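Local coordinates for protein beta-L-arabinobiosidase (Bacteroides thetaiotaomicron, PDB 5MQR) that probably hydrolyses glycosidic bonds in plant pectin, joining a sialidase-like beta-propeller region to a helix-rich six-hairpin glycosidase domain, at residues V51-L56 and L350-I355; N432-V437 and F456-V461; C663-F668 and Q978-V983; L970-Y975 and N1043-A1048. All blocks are in the same frame, centred on the assembly; numbering follows the deposited sequence.

Interaction 1 (V51-L56 and L350-I355)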
loop_
_atom_site.group_PDB
_atom_site.type_symbol
_atom_site.label_atom_id
_atom_site.label_comp_id
_atom_site.label_asym_id
_atom_site.label_seq_id
_atom_site.Cartn_x
_atom_site.Cartn_y
_atom_site.Cartn_z
ATOM N N VAL A 51 -13.048 -8.026 -0.794
ATOM C CA VAL A 51 -13.708 -8.985 0.076
ATOM C C VAL A 51 -14.882 -9.586 -0.684
ATOM O O VAL A 51 -15.729 -8.856 -1.211
ATOM C CB VAL A 51 -14.235 -8.377 1.386
ATOM C CG1 VAL A 51 -14.832 -9.465 2.278
ATOM C CG2 VAL A 51 -13.121 -7.704 2.151
ATOM N N HIS A 52 -14.928 -10.910 -0.739
ATOM C CA HIS A 52 -16.098 -11.607 -1.297
ATOM C C HIS A 52 -16.886 -12.286 -0.177
ATOM O O HIS A 52 -16.363 -13.173 0.515
ATOM C CB HIS A 52 -15.683 -12.627 -2.348
ATOM C CG HIS A 52 -14.969 -12.030 -3.508
ATOM N ND1 HIS A 52 -14.308 -12.795 -4.431
ATOM C CD2 HIS A 52 -14.783 -10.745 -3.880
ATOM C CE1 HIS A 52 -13.765 -12.009 -5.344
ATOM N NE2 HIS A 52 -14.049 -10.758 -5.036
ATOM N N ASN A 53 -18.125 -11.850 0.001
ATOM C CA ASN A 53 -19.035 -12.478 0.944
ATOM C C ASN A 53 -19.850 -13.467 0.124
ATOM O O ASN A 53 -20.570 -13.048 -0.790
ATOM C CB ASN A 53 -19.991 -11.460 1.584
ATOM C CG ASN A 53 -19.300 -10.211 2.065
ATOM O OD1 ASN A 53 -19.729 -9.099 1.742
ATOM N ND2 ASN A 53 -18.265 -10.372 2.877
ATOM N N ILE A 54 -19.752 -14.754 0.472
ATOM C CA ILE A 54 -20.388 -15.845 -0.249
ATOM C C ILE A 54 -21.322 -16.622 0.685
ATOM O O ILE A 54 -20.867 -17.200 1.679
ATOM C CB ILE A 54 -19.351 -16.832 -0.820
ATOM C CG1 ILE A 54 -18.321 -16.102 -1.688
ATOM C CG2 ILE A 54 -20.034 -17.926 -1.643
ATOM C CD1 ILE A 54 -18.890 -15.364 -2.900
ATOM N N GLN A 55 -22.614 -16.647 0.356
ATOM C CA GLN A 55 -23.563 -17.435 1.121
ATOM C C GLN A 55 -23.485 -18.908 0.694
ATOM O O GLN A 55 -23.542 -19.240 -0.484
ATOM C CB GLN A 55 -24.977 -16.898 0.950
ATOM C CG GLN A 55 -25.989 -17.371 1.971
ATOM C CD GLN A 55 -27.364 -16.781 1.712
ATOM O OE1 GLN A 55 -27.898 -16.896 0.607
ATOM N NE2 GLN A 55 -27.923 -16.113 2.703
ATOM N N LEU A 56 -23.373 -19.769 1.690
ATOM C CA LEU A 56 -23.250 -21.188 1.499
ATOM C C LEU A 56 -24.590 -21.897 1.685
ATOM O O LEU A 56 -24.906 -22.777 0.906
ATOM C CB LEU A 56 -22.230 -21.755 2.493
ATOM C CG LEU A 56 -20.799 -21.820 2.007
ATOM C CD1 LEU A 56 -20.317 -20.450 1.582
ATOM C CD2 LEU A 56 -19.897 -22.400 3.081
ATOM N N LEU A 350 -14.345 -2.991 7.271
ATOM C CA LEU A 350 -15.485 -3.892 7.077
ATOM C C LEU A 350 -15.115 -5.179 6.350
ATOM O O LEU A 350 -14.327 -5.175 5.383
ATOM C CB LEU A 350 -16.562 -3.172 6.269
ATOM C CG LEU A 350 -17.924 -3.875 6.161
ATOM C CD1 LEU A 350 -18.630 -3.811 7.510
ATOM C CD2 LEU A 350 -18.712 -3.183 5.067
ATOM N N VAL A 351 -15.686 -6.280 6.830
ATOM C CA VAL A 351 -15.687 -7.554 6.115
ATOM C C VAL A 351 -17.097 -7.764 5.555
ATOM O O VAL A 351 -17.249 -7.864 4.352
ATOM C CB VAL A 351 -15.281 -8.729 7.023
ATOM C CG1 VAL A 351 -15.450 -10.066 6.304
ATOM C CG2 VAL A 351 -13.843 -8.551 7.493
ATOM N N HIS A 352 -18.109 -7.787 6.423
ATOM C CA HIS A 352 -19.500 -8.025 6.029
ATOM C C HIS A 352 -20.398 -6.999 6.723
ATOM O O HIS A 352 -20.494 -6.980 7.943
ATOM C CB HIS A 352 -19.884 -9.469 6.388
ATOM C CG HIS A 352 -21.271 -9.869 5.982
ATOM N ND1 HIS A 352 -21.519 -10.924 5.131
ATOM C CD2 HIS A 352 -22.485 -9.416 6.380
ATOM C CE1 HIS A 352 -22.826 -11.080 4.999
ATOM N NE2 HIS A 352 -23.431 -10.171 5.739
ATOM N N GLY A 353 -21.029 -6.134 5.931
ATOM C CA GLY A 353 -21.806 -5.005 6.440
ATOM C C GLY A 353 -23.284 -5.030 6.159
ATOM O O GLY A 353 -23.986 -4.078 6.493
ATOM N N GLU A 354 -23.756 -6.123 5.568
ATOM C CA GLU A 354 -25.179 -6.334 5.267
ATOM C C GLU A 354 -25.843 -7.191 6.354
ATOM O O GLU A 354 -25.176 -7.995 7.019
ATOM C CB GLU A 354 -25.302 -7.046 3.917
ATOM C CG GLU A 354 -24.712 -6.269 2.740
ATOM C CD GLU A 354 -25.545 -5.044 2.373
ATOM O OE1 GLU A 354 -26.785 -5.087 2.550
ATOM O OE2 GLU A 354 -24.976 -4.033 1.884
ATOM N N ILE A 355 -27.147 -7.002 6.552
ATOM C CA ILE A 355 -27.911 -7.873 7.425
ATOM C C ILE A 355 -29.167 -8.294 6.666
ATOM O O ILE A 355 -30.141 -7.523 6.556
ATOM C CB ILE A 355 -28.308 -7.219 8.772
ATOM C CG1 ILE A 355 -27.093 -6.664 9.527
ATOM C CG2 ILE A 355 -29.063 -8.221 9.658
ATOM C CD1 ILE A 355 -27.456 -5.901 10.788
HETATM O O HOH W 1 -20.815 -6.781 2.915
#
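Asn-53 reaches out from strand 52-57 and hands an N-H of its amide to the backbone of Val-351: ND2 lies 3.1 Å from Val-351 O, with a nearly straight N-H...O angle of 165°. The acceptor sits in the amide plane, but the donor approaches from above the carbonyl plane, 47° out of it, rather than on a lone pair. ND2 is also bonded to Ser-401 OG, so both of the groups it binds help to fix the flip of the amide. Next to this bond the packing is close. The CG1 branch of Val-51, set anti to the backbone N (chi1 -176°), touches Val-351 O at 3.6 Å and Val-351 CG1 at 4.1 Å, the two valines crossing at about a right angle. The His-352 ring meets the Asn-53 amide at a slant, His-352 ND1 being 3.9 Å from Asn-53 CG; ND1 itself is bonded to Tyr-391 OH, and the ring meets Trp-399 edge-to-face. A classic beta bulge sets Val-351 and His-352 together opposite Leu-334, where the chain leaves the four-stranded sheet ending in strand 349-350. Farther along, contact gives way to water: one molecule donates to Asn-53 OD1 at 2.8 Å and accepts from Gly-353 N at 3.1 Å, while the partly exposed Glu-354 turns to Lys-460 and Tyr-458 instead. Pairing strand 52-57 with 397-403 is consistent with the closure of a propeller by its N-terminal strand. The buried Asn-53 amide is thus satisfied by a carbonyl, a hydroxyl and a water, which is likely to fix its orientation at the junction.

Interaction 2 (N432-V437 and F456-V461). With CA (calcium ion), chain J.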
loop_
_atom_site.group_PDB
_atom_site.type_symbol
_atom_site.label_atom_id
_atom_site.label_comp_id
_atom_site.label_asym_id
_atom_site.label_seq_id
_atom_site.Cartn_x
_atom_site.Cartn_y
_atom_site.Cartn_z
ATOM N N ASN A 432 -15.359 -5.888 -4.520
ATOM C CA ASN A 432 -16.032 -6.391 -3.330
ATOM C C ASN A 432 -17.374 -6.954 -3.764
ATOM O O ASN A 432 -18.079 -6.325 -4.537
ATOM C CB ASN A 432 -16.178 -5.279 -2.312
ATOM C CG ASN A 432 -14.826 -4.858 -1.758
ATOM O OD1 ASN A 432 -13.900 -4.543 -2.515
ATOM N ND2 ASN A 432 -14.677 -4.936 -0.456
ATOM N N ILE A 433 -17.673 -8.171 -3.331
ATOM C CA ILE A 433 -18.792 -8.928 -3.842
ATOM C C ILE A 433 -19.589 -9.488 -2.653
ATOM O O ILE A 433 -19.028 -10.054 -1.714
ATOM C CB ILE A 433 -18.292 -10.049 -4.785
ATOM C CG1 ILE A 433 -17.724 -9.451 -6.067
ATOM C CG2 ILE A 433 -19.415 -11.001 -5.161
ATOM C CD1 ILE A 433 -17.075 -10.480 -6.952
ATOM N N TYR A 434 -20.903 -9.302 -2.729
ATOM C CA TYR A 434 -21.876 -9.810 -1.783
ATOM C C TYR A 434 -22.822 -10.679 -2.601
ATOM O O TYR A 434 -23.548 -10.158 -3.447
ATOM C CB TYR A 434 -22.626 -8.626 -1.157
ATOM C CG TYR A 434 -23.704 -9.038 -0.189
ATOM C CD1 TYR A 434 -23.384 -9.517 1.084
ATOM C CD2 TYR A 434 -25.037 -8.939 -0.534
ATOM C CE1 TYR A 434 -24.380 -9.888 1.983
ATOM C CE2 TYR A 434 -26.026 -9.314 0.354
ATOM C CZ TYR A 434 -25.702 -9.794 1.609
ATOM O OH TYR A 434 -26.699 -10.193 2.478
ATOM N N SER A 435 -22.805 -11.994 -2.361
ATOM C CA SER A 435 -23.436 -12.961 -3.253
ATOM C C SER A 435 -24.283 -14.004 -2.485
ATOM O O SER A 435 -23.799 -15.090 -2.149
ATOM C CB SER A 435 -22.379 -13.615 -4.139
ATOM O OG SER A 435 -22.999 -14.364 -5.155
ATOM N N PRO A 436 -25.548 -13.642 -2.167
ATOM C CA PRO A 436 -26.506 -14.604 -1.596
ATOM C C PRO A 436 -26.867 -15.676 -2.610
ATOM O O PRO A 436 -26.779 -15.430 -3.804
ATOM C CB PRO A 436 -27.729 -13.726 -1.250
ATOM C CG PRO A 436 -27.201 -12.339 -1.173
ATOM C CD PRO A 436 -26.133 -12.288 -2.220
ATOM N N VAL A 437 -27.261 -16.853 -2.133
ATOM C CA VAL A 437 -27.566 -18.007 -3.017
ATOM C C VAL A 437 -28.648 -17.630 -4.045
ATOM O O VAL A 437 -28.539 -17.994 -5.216
ATOM C CB VAL A 437 -27.986 -19.284 -2.222
ATOM C CG1 VAL A 437 -28.221 -20.485 -3.161
ATOM C CG2 VAL A 437 -26.906 -19.664 -1.224
ATOM N N PHE A 456 -35.848 -11.241 0.187
ATOM C CA PHE A 456 -35.269 -10.779 1.427
ATOM C C PHE A 456 -33.798 -10.361 1.324
ATOM O O PHE A 456 -33.185 -10.052 2.323
ATOM C CB PHE A 456 -35.473 -11.865 2.491
ATOM C CG PHE A 456 -36.918 -12.191 2.720
ATOM C CD1 PHE A 456 -37.722 -11.335 3.483
ATOM C CD2 PHE A 456 -37.489 -13.296 2.128
ATOM C CE1 PHE A 456 -39.065 -11.593 3.668
ATOM C CE2 PHE A 456 -38.837 -13.568 2.318
ATOM C CZ PHE A 456 -39.621 -12.717 3.089
ATOM N N ASP A 457 -33.230 -10.326 0.135
ATOM C CA ASP A 457 -31.828 -9.945 -0.016
ATOM C C ASP A 457 -31.600 -9.475 -1.450
ATOM O O ASP A 457 -32.536 -9.486 -2.259
ATOM C CB ASP A 457 -30.884 -11.124 0.373
ATOM C CG ASP A 457 -29.631 -10.656 1.147
ATOM O OD1 ASP A 457 -29.193 -9.497 0.922
ATOM O OD2 ASP A 457 -29.105 -11.440 1.974
ATOM N N TYR A 458 -30.370 -9.054 -1.749
ATOM C CA TYR A 458 -30.015 -8.557 -3.060
ATOM C C TYR A 458 -28.578 -8.903 -3.381
ATOM O O TYR A 458 -27.819 -9.284 -2.477
ATOM C CB TYR A 458 -30.221 -7.041 -3.128
ATOM C CG TYR A 458 -29.792 -6.290 -1.893
ATOM C CD1 TYR A 458 -28.421 -6.164 -1.538
ATOM C CD2 TYR A 458 -30.735 -5.668 -1.088
ATOM C CE1 TYR A 458 -28.045 -5.456 -0.393
ATOM C CE2 TYR A 458 -30.365 -4.948 0.038
ATOM C CZ TYR A 458 -29.034 -4.841 0.381
ATOM O OH TYR A 458 -28.735 -4.114 1.499
ATOM N N ALA A 459 -28.241 -8.778 -4.668
ATOM C CA ALA A 459 -26.862 -8.900 -5.155
ATOM C C ALA A 459 -26.227 -7.537 -5.007
ATOM O O ALA A 459 -26.894 -6.527 -5.155
ATOM C CB ALA A 459 -26.819 -9.345 -6.609
ATOM N N LYS A 460 -24.943 -7.506 -4.701
ATOM C CA LYS A 460 -24.252 -6.242 -4.549
ATOM C C LYS A 460 -22.773 -6.392 -4.858
ATOM O O LYS A 460 -22.125 -7.312 -4.339
ATOM C CB LYS A 460 -24.453 -5.706 -3.142
ATOM C CG LYS A 460 -24.009 -4.283 -2.994
ATOM C CD LYS A 460 -23.732 -3.948 -1.558
ATOM C CE LYS A 460 -22.357 -4.421 -1.174
ATOM N NZ LYS A 460 -22.224 -4.599 0.294
ATOM N N VAL A 461 -22.261 -5.480 -5.697
ATOM C CA VAL A 461 -20.833 -5.338 -5.987
ATOM C C VAL A 461 -20.400 -3.892 -5.668
ATOM O O VAL A 461 -21.192 -2.970 -5.848
ATOM C CB VAL A 461 -20.484 -5.770 -7.433
ATOM C CG1 VAL A 461 -20.913 -7.208 -7.686
ATOM C CG2 VAL A 461 -21.128 -4.899 -8.477
HETATM CA CA CA J . -34.242 -8.974 -3.831
HETATM O O HOH W 2 -35.407 -8.098 -1.845
HETATM O O HOH W 3 -33.966 -6.562 -3.880
#
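Asp-457 OD2 is gripped by two hydroxyls: Tyr-434 OH donates to its syn lone pair at 2.8 Å, and Thr-356 OG1 bonds to it as well. The other oxygen, OD1, takes Tyr-458 N at 3.0 Å on its anti side and lies at the edge of the Tyr-434 ring, in its plane. The tyrosine gets there with CG anti to the backbone N (chi1 178°), which runs the ring alongside the opposing chain and brings CE2 within 3.4 Å of Tyr-458 O. Pro-436 CG rests 3.4 Å from the same carbonyl. An alanine in place of Asp-457 would probably leave the Tyr-434 hydroxyl and Tyr-458 N without their acceptor and let the loop shift beside the metal. That loop matters because Asp-457 O binds calcium at 2.4 Å, together with two waters, Asp-452, Asp-454 and Glu-597. Beyond it the strands join: Tyr-434 and Lys-460 form an antiparallel hydrogen-bonded pair, Tyr-434 N to Lys-460 O 2.8 Å, and Ile-433 faces Val-461 in the following non-hydrogen-bonded pair, CG1 to CG1 4.2 Å. It is an antiparallel strand pair inside a mixed sheet, springing from a calcium-bound loop of the region resembling a sialidase carbohydrate-binding module.

Interaction 3 (C663-F668 and Q978-V983)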
loop_
_atom_site.group_PDB
_atom_site.type_symbol
_atom_site.label_atom_id
_atom_site.label_comp_id
_atom_site.label_asym_id
_atom_site.label_seq_id
_atom_site.Cartn_x
_atom_site.Cartn_y
_atom_site.Cartn_z
ATOM N N CYS A 663 9.388 9.685 4.848
ATOM C CA CYS A 663 10.173 8.723 5.569
ATOM C C CYS A 663 9.952 9.039 7.032
ATOM O O CYS A 663 9.327 10.037 7.326
ATOM C CB CYS A 663 11.632 8.834 5.145
ATOM S SG CYS A 663 12.443 10.297 5.776
ATOM N N PRO A 664 10.424 8.180 7.954
ATOM C CA PRO A 664 10.214 8.381 9.405
ATOM C C PRO A 664 11.154 9.392 10.058
ATOM O O PRO A 664 11.018 9.653 11.245
ATOM C CB PRO A 664 10.504 7.000 10.011
ATOM C CG PRO A 664 10.967 6.122 8.897
ATOM C CD PRO A 664 11.195 6.961 7.683
ATOM N N GLN A 665 12.100 9.934 9.305
ATOM C CA GLN A 665 13.067 10.875 9.837
ATOM C C GLN A 665 12.650 12.269 9.374
ATOM O O GLN A 665 12.656 12.571 8.169
ATOM C CB GLN A 665 14.478 10.508 9.389
ATOM C CG GLN A 665 15.578 11.125 10.247
ATOM C CD GLN A 665 16.979 10.612 9.915
ATOM O OE1 GLN A 665 17.173 9.428 9.604
ATOM N NE2 GLN A 665 17.950 11.495 9.975
ATOM N N ARG A 666 12.278 13.095 10.350
ATOM C CA ARG A 666 11.693 14.404 10.105
ATOM C C ARG A 666 12.573 15.326 9.265
ATOM O O ARG A 666 12.080 15.994 8.370
ATOM C CB ARG A 666 11.332 15.068 11.451
ATOM C CG ARG A 666 10.619 16.423 11.370
ATOM C CD ARG A 666 9.343 16.322 10.513
ATOM N NE ARG A 666 8.484 17.521 10.608
ATOM C CZ ARG A 666 7.144 17.550 10.474
ATOM N NH1 ARG A 666 6.435 16.438 10.247
ATOM N NH2 ARG A 666 6.498 18.714 10.603
ATOM N N ASN A 667 13.871 15.362 9.534
ATOM C CA ASN A 667 14.719 16.335 8.841
ATOM C C ASN A 667 14.832 16.065 7.324
ATOM O O ASN A 667 14.725 16.994 6.544
ATOM C CB ASN A 667 16.081 16.576 9.540
ATOM C CG ASN A 667 16.944 15.319 9.691
ATOM O OD1 ASN A 667 16.603 14.226 9.258
ATOM N ND2 ASN A 667 18.077 15.493 10.348
ATOM N N PHE A 668 14.996 14.808 6.916
ATOM C CA PHE A 668 15.023 14.438 5.499
ATOM C C PHE A 668 13.734 14.804 4.761
ATOM O O PHE A 668 13.763 15.331 3.632
ATOM C CB PHE A 668 15.232 12.924 5.338
ATOM C CG PHE A 668 16.669 12.484 5.317
ATOM C CD1 PHE A 668 17.344 12.187 6.498
ATOM C CD2 PHE A 668 17.325 12.320 4.119
ATOM C CE1 PHE A 668 18.669 11.757 6.475
ATOM C CE2 PHE A 668 18.649 11.877 4.083
ATOM C CZ PHE A 668 19.317 11.585 5.261
ATOM N N GLN A 978 26.528 11.102 4.701
ATOM C CA GLN A 978 26.853 12.374 4.050
ATOM C C GLN A 978 25.600 13.107 3.590
ATOM O O GLN A 978 25.562 14.329 3.659
ATOM C CB GLN A 978 27.834 12.190 2.887
ATOM C CG GLN A 978 29.262 11.925 3.336
ATOM C CD GLN A 978 29.791 13.007 4.282
ATOM O OE1 GLN A 978 29.482 14.175 4.120
ATOM N NE2 GLN A 978 30.568 12.617 5.271
HETATM N N MSE A 979 24.580 12.367 3.147
HETATM C CA MSE A 979 23.286 12.974 2.882
HETATM C C MSE A 979 22.664 13.523 4.146
HETATM O O MSE A 979 22.070 14.590 4.104
HETATM C CB MSE A 979 22.317 12.007 2.201
HETATM C CG MSE A 979 22.735 11.697 0.772
HETATM SE SE MSE A 979 22.337 13.210 -0.414
HETATM C CE MSE A 979 20.362 13.084 -0.466
ATOM N N GLU A 980 22.800 12.822 5.268
ATOM C CA GLU A 980 22.293 13.293 6.550
ATOM C C GLU A 980 22.956 14.612 7.009
ATOM O O GLU A 980 22.283 15.540 7.484
ATOM C CB GLU A 980 22.471 12.205 7.618
ATOM C CG GLU A 980 21.850 12.549 8.966
ATOM C CD GLU A 980 21.701 11.337 9.881
ATOM O OE1 GLU A 980 22.728 10.724 10.188
ATOM O OE2 GLU A 980 20.563 10.994 10.289
ATOM N N LEU A 981 24.275 14.681 6.872
ATOM C CA LEU A 981 25.025 15.893 7.187
ATOM C C LEU A 981 24.650 17.058 6.245
ATOM O O LEU A 981 24.546 18.198 6.689
ATOM C CB LEU A 981 26.533 15.620 7.134
ATOM C CG LEU A 981 27.102 14.672 8.196
ATOM C CD1 LEU A 981 28.622 14.435 8.040
ATOM C CD2 LEU A 981 26.801 15.190 9.596
ATOM N N TYR A 982 24.434 16.775 4.963
ATOM C CA TYR A 982 23.957 17.795 4.038
ATOM C C TYR A 982 22.592 18.335 4.529
ATOM O O TYR A 982 22.351 19.554 4.571
ATOM C CB TYR A 982 23.863 17.215 2.626
ATOM C CG TYR A 982 23.563 18.188 1.496
ATOM C CD1 TYR A 982 23.721 19.578 1.634
ATOM C CD2 TYR A 982 23.154 17.712 0.268
ATOM C CE1 TYR A 982 23.454 20.441 0.582
ATOM C CE2 TYR A 982 22.896 18.564 -0.793
ATOM C CZ TYR A 982 23.037 19.928 -0.630
ATOM O OH TYR A 982 22.771 20.759 -1.698
ATOM N N VAL A 983 21.741 17.428 4.974
ATOM C CA VAL A 983 20.460 17.821 5.594
ATOM C C VAL A 983 20.645 18.685 6.846
ATOM O O VAL A 983 20.123 19.784 6.913
ATOM C CB VAL A 983 19.558 16.590 5.893
ATOM C CG1 VAL A 983 18.327 16.997 6.708
ATOM C CG2 VAL A 983 19.106 15.922 4.593
HETATM O O HOH W 4 19.389 8.402 10.931
HETATM O O HOH W 5 19.895 13.615 11.577
#
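The polar part centres on Glu-980 OE2, which receives three donors. Gln-665 NE2 comes in at 2.7 Å on the anti lone pair, with an N-H...O angle of 149°, and two waters donate as well. One of these waters also donates to Gln-665 OE1, the other accepts from Asn-667 ND2. Gln-665 NE2 spends its second N-H on Asn-667 OD1 at 3.1 Å, on a lone pair in the carbonyl plane, while Gln-665 OE1 is held by Trp-1051 NE1. The second oxygen of the carboxylate forms a salt bridge with Arg-977. A leucine at Gln-665 would probably leave Glu-980 OE2 without its direct protein donor and Trp-1051 NE1 without its acceptor. The apolar part is built round Phe-668. Val-983 CG2 sits over one face of the Phe-668 ring, 4.1 Å from the centroid and 13° off the normal, a CH-pi contact, and Phe-668 CZ presses on Glu-980 CA at 3.7 Å. The other valine branch, CG1, anti to the backbone N (chi1 172°), meets Asn-667 CB at 3.6 Å. Selenomethionine Met-979 adds its CB beside Phe-668 CE2 at 4.1 Å. Gln-665 holds the N-cap position of helix 666-680, whose first turn packs on helix 972-985, consistent with the helix-on-helix packing of the (alpha/alpha)6 barrel of six-hairpin glycosidases.

Interaction 4 (L970-Y975 and N1043-A1048)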
loop_
_atom_site.group_PDB
_atom_site.type_symbol
_atom_site.label_atom_id
_atom_site.label_comp_id
_atom_site.label_asym_id
_atom_site.label_seq_id
_atom_site.Cartn_x
_atom_site.Cartn_y
_atom_site.Cartn_z
ATOM N N LEU A 970 33.173 1.988 -0.238
ATOM C CA LEU A 970 32.092 2.750 0.349
ATOM C C LEU A 970 30.846 1.886 0.578
ATOM O O LEU A 970 30.402 1.191 -0.330
ATOM C CB LEU A 970 31.723 3.890 -0.591
ATOM C CG LEU A 970 32.791 4.945 -0.849
ATOM C CD1 LEU A 970 32.280 5.932 -1.883
ATOM C CD2 LEU A 970 33.148 5.653 0.450
ATOM N N SER A 971 30.296 1.951 1.789
ATOM C CA SER A 971 29.033 1.316 2.106
ATOM C C SER A 971 27.881 2.320 1.961
ATOM O O SER A 971 28.076 3.521 1.847
ATOM C CB SER A 971 29.063 0.768 3.540
ATOM O OG SER A 971 29.288 1.812 4.458
ATOM N N ASP A 972 26.669 1.793 1.990
ATOM C CA ASP A 972 25.469 2.616 2.076
ATOM C C ASP A 972 25.501 3.601 3.268
ATOM O O ASP A 972 25.097 4.759 3.114
ATOM C CB ASP A 972 24.201 1.736 2.122
ATOM C CG ASP A 972 23.940 0.996 0.808
ATOM O OD1 ASP A 972 24.683 1.225 -0.167
ATOM O OD2 ASP A 972 22.993 0.165 0.759
ATOM N N SER A 973 26.001 3.149 4.420
ATOM C CA SER A 973 26.079 3.990 5.615
ATOM C C SER A 973 26.847 5.246 5.369
ATOM O O SER A 973 26.491 6.296 5.894
ATOM C CB SER A 973 26.747 3.261 6.785
ATOM O OG SER A 973 25.868 2.263 7.208
ATOM N N VAL A 974 27.922 5.124 4.604
ATOM C CA VAL A 974 28.718 6.268 4.281
ATOM C C VAL A 974 27.951 7.277 3.421
ATOM O O VAL A 974 28.006 8.476 3.693
ATOM C CB VAL A 974 30.059 5.875 3.614
ATOM C CG1 VAL A 974 30.817 7.114 3.136
ATOM C CG2 VAL A 974 30.915 5.105 4.612
ATOM N N TYR A 975 27.289 6.796 2.378
ATOM C CA TYR A 975 26.520 7.685 1.513
ATOM C C TYR A 975 25.371 8.327 2.321
ATOM O O TYR A 975 25.146 9.544 2.242
ATOM C CB TYR A 975 25.974 6.960 0.259
ATOM C CG TYR A 975 25.021 7.811 -0.534
ATOM C CD1 TYR A 975 25.472 8.673 -1.534
ATOM C CD2 TYR A 975 23.669 7.782 -0.270
ATOM C CE1 TYR A 975 24.583 9.490 -2.246
ATOM C CE2 TYR A 975 22.775 8.573 -0.967
ATOM C CZ TYR A 975 23.227 9.427 -1.953
ATOM O OH TYR A 975 22.306 10.202 -2.629
ATOM N N ASN A 1043 17.951 1.267 -6.945
ATOM C CA ASN A 1043 18.976 0.726 -6.078
ATOM C C ASN A 1043 19.177 1.702 -4.938
ATOM O O ASN A 1043 20.086 2.528 -4.979
ATOM C CB ASN A 1043 20.271 0.510 -6.864
ATOM C CG ASN A 1043 21.350 -0.137 -6.022
ATOM O OD1 ASN A 1043 21.057 -1.005 -5.199
ATOM N ND2 ASN A 1043 22.580 0.318 -6.176
ATOM N N PRO A 1044 18.295 1.653 -3.933
ATOM C CA PRO A 1044 18.416 2.582 -2.811
ATOM C C PRO A 1044 19.716 2.422 -2.052
ATOM O O PRO A 1044 20.137 1.314 -1.798
ATOM C CB PRO A 1044 17.247 2.218 -1.906
ATOM C CG PRO A 1044 16.345 1.387 -2.730
ATOM C CD PRO A 1044 17.193 0.703 -3.740
ATOM N N LEU A 1045 20.337 3.536 -1.703
ATOM C CA LEU A 1045 21.545 3.524 -0.901
ATOM C C LEU A 1045 21.204 3.898 0.537
ATOM O O LEU A 1045 21.779 4.798 1.117
ATOM C CB LEU A 1045 22.585 4.493 -1.493
ATOM C CG LEU A 1045 22.883 4.304 -2.968
ATOM C CD1 LEU A 1045 23.730 5.456 -3.476
ATOM C CD2 LEU A 1045 23.513 2.951 -3.235
ATOM N N ILE A 1046 20.224 3.225 1.095
ATOM C CA ILE A 1046 19.837 3.397 2.477
ATOM C C ILE A 1046 20.293 2.089 3.108
ATOM O O ILE A 1046 20.092 1.039 2.521
ATOM C CB ILE A 1046 18.328 3.603 2.560
ATOM C CG1 ILE A 1046 17.981 4.867 1.803
ATOM C CG2 ILE A 1046 17.863 3.712 4.005
ATOM C CD1 ILE A 1046 16.498 5.144 1.702
ATOM N N PRO A 1047 20.967 2.137 4.268
ATOM C CA PRO A 1047 21.308 0.860 4.892
ATOM C C PRO A 1047 20.097 0.065 5.346
ATOM O O PRO A 1047 18.995 0.621 5.563
ATOM C CB PRO A 1047 22.162 1.243 6.106
ATOM C CG PRO A 1047 22.129 2.725 6.209
ATOM C CD PRO A 1047 21.621 3.285 4.921
ATOM N N ALA A 1048 20.318 -1.234 5.482
ATOM C CA ALA A 1048 19.342 -2.121 6.082
ATOM C C ALA A 1048 19.092 -1.641 7.512
ATOM O O ALA A 1048 20.043 -1.303 8.240
ATOM C CB ALA A 1048 19.841 -3.576 6.077
#
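Leu-1045 CD1 lies over the centre of one face of the Tyr-975 ring, 3.9 Å from the centroid and 8° off the normal, a CH-pi contact. Here the first turn of helix 972-985 of the six-hairpin glycosidase domain docks on a loop of the C-terminal domain related to glycosyl hydrolase family 65. The same leucine also touches the ring with its CB, 3.7 Å from Tyr-975 CD2, while Leu-955, Met-962 and Leu-1029 pack on the tyrosine from neighbouring helices. Tyr-975 reaches the loop with CG anti to the backbone N (chi1 172°). The second flat group is a carboxylate: the Asp-972 side chain crosses that of Leu-1045 at about a right angle, its OD1 lying 3.7 Å from Leu-1045 CD2. The contact is one of shape: no hydrogen bond crosses it, and Leu-1045 ties its backbone to Leu-1029 instead. Asp-972 directly follows Ser-971, the N-cap residue, so the helix start would probably favour its negative charge, whereas the carbonyl oxygen of Ile-1046, 3.5 Å from Asp-972 OD2, would probably work against it. On the side of the exposed Ser-973, Pro-1047 lies against the helix with two of its ring carbons: CD is 4.1 Å from Asp-972 CB, and CG is 3.9 Å from Ser-973 OG.

The four contacts form two pairs on opposite sides of the chain's centre. Interactions 1 and 2, with centres 8 Å apart, share the mixed sheet in which strands 52-57 and 431-435 are neighbours; interaction 1 closes before interaction 2 opens along the chain. Interaction 1 lies in the propeller region and interaction 2 in the region resembling a carbohydrate-binding module; the shared sheet, with a backbone bond between Asn-53 and Ile-433, joins the two. Interactions 3 and 4, centres 13 Å apart, both use helix 972-985, and their segments alternate in sequence, so one helix meets both the 663-668 segment and the C-terminal domain. Centres of the two pairs lie about 45 to 51 Å apart, so the pairs occupy separate parts of this multidomain chain, with no contact between them.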